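Local coordinates for glycine cleavage system H protein 1 (PDB 3TZU) that probably shuttles the methylamine group of glycine from the P protein to the T protein of the glycine cleavage system on a lipoyl arm, at the interface of chains A and B. Numbering follows the deposited sequence. Chains: chain A/B, Glycine cleavage system H protein 1.

The interface of chains A and B. Residues chain A 47, 76-77; chain B 19-20, 79, 82.
A:Lys76 and B:Asp19 are laid antiparallel, the carboxylate of B:Asp19 lying beside the aliphatic stem of A:Lys76 and not against its terminal amine, NZ. B:Asp19 OD1 sits 3.3 Å from CD of the lysine, whereas the gap from OD1 to NZ is 4.4 Å, too long for a salt bridge, although the opposite charges probably still attract. The chain of A:Lys76 leaves the backbone with CG wedged over it between N and C (chi1 68°), runs nearly extended through CD and CE, then bends at its last torsion (chi4 118°). That bend points NZ towards the main chain of B:Asp19, where it makes a weak hydrogen bond to the carbonyl O at 3.4 Å. B:Ile82 flanks the start of the stem, its CD1 4.4 Å from the lysine CB.

On the other side of the lysine, the hydroxyls of A:Thr77 and B:Ser79 meet, OG1 and OG hydrogen-bonded at 3.0 Å; the structure does not settle which donates. B:Ser79 OG points away from its own backbone N (chi1 -167°), which carries it across to the threonine. The backbones of A:Thr77 and B:Ser79 also pair as an antiparallel beta bridge between the 77-82 strands. More loosely, the imidazole of B:His20 brings CD2 to 3.7 Å from the carbonyl O of A:Ala47, in helix 42-48.

A:Lys76 is the predicted lipoylation site, unmodified here; this patch, one of two related by the two-fold of an interface that may arise from crystallisation, packs the bare lipoyl-carrier lysine against the neighbouring copy.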
# COMPACT_ATOMS: atom_id res chain seq x y z
N ALA A 47 -2.56 3.19 2.31
CA ALA A 47 -1.41 2.33 2.08
C ALA A 47 -0.10 3.16 1.83
O ALA A 47 0.90 2.95 2.50
CB ALA A 47 -1.68 1.39 0.90
N LYS A 76 7.82 6.82 1.10
CA LYS A 76 8.27 5.46 1.44
C LYS A 76 7.94 4.37 0.41
O LYS A 76 8.45 3.28 0.51
CB LYS A 76 7.68 5.06 2.79
CG LYS A 76 6.16 4.86 2.73
CD LYS A 76 5.59 4.23 4.01
CE LYS A 76 4.20 3.57 3.76
NZ LYS A 76 4.23 2.09 4.03
N THR A 77 7.11 4.68 -0.58
CA THR A 77 6.59 3.68 -1.48
C THR A 77 6.46 4.19 -2.92
O THR A 77 6.05 5.35 -3.17
CB THR A 77 5.18 3.21 -1.05
OG1 THR A 77 5.25 2.73 0.29
CG2 THR A 77 4.64 2.05 -1.98
N ASP B 19 2.80 3.50 9.42
CA ASP B 19 3.40 2.91 8.20
C ASP B 19 3.10 1.43 7.97
O ASP B 19 3.74 0.78 7.13
CB ASP B 19 4.93 3.11 8.24
CG ASP B 19 5.32 4.55 8.03
OD1 ASP B 19 4.73 5.14 7.11
OD2 ASP B 19 6.17 5.11 8.77
N HIS B 20 2.18 0.86 8.73
CA HIS B 20 1.75 -0.52 8.52
C HIS B 20 2.79 -1.54 8.85
O HIS B 20 2.95 -2.56 8.15
CB HIS B 20 1.22 -0.67 7.10
CG HIS B 20 0.29 0.43 6.73
ND1 HIS B 20 -0.91 0.57 7.33
CD2 HIS B 20 0.44 1.51 5.88
CE1 HIS B 20 -1.52 1.66 6.86
NE2 HIS B 20 -0.70 2.24 5.95
N SER B 79 8.44 -0.79 -1.35
CA SER B 79 7.98 -0.13 -0.14
C SER B 79 9.02 -0.26 0.96
O SER B 79 9.46 -1.37 1.31
CB SER B 79 6.67 -0.79 0.28
OG SER B 79 6.03 -0.02 1.27
N ILE B 82 10.15 1.02 7.56
CA ILE B 82 10.44 2.15 8.41
C ILE B 82 10.48 1.58 9.83
O ILE B 82 9.55 0.92 10.26
CB ILE B 82 9.38 3.26 8.31
CG1 ILE B 82 9.21 3.74 6.84
CG2 ILE B 82 9.75 4.43 9.19
CD1 ILE B 82 10.35 4.57 6.27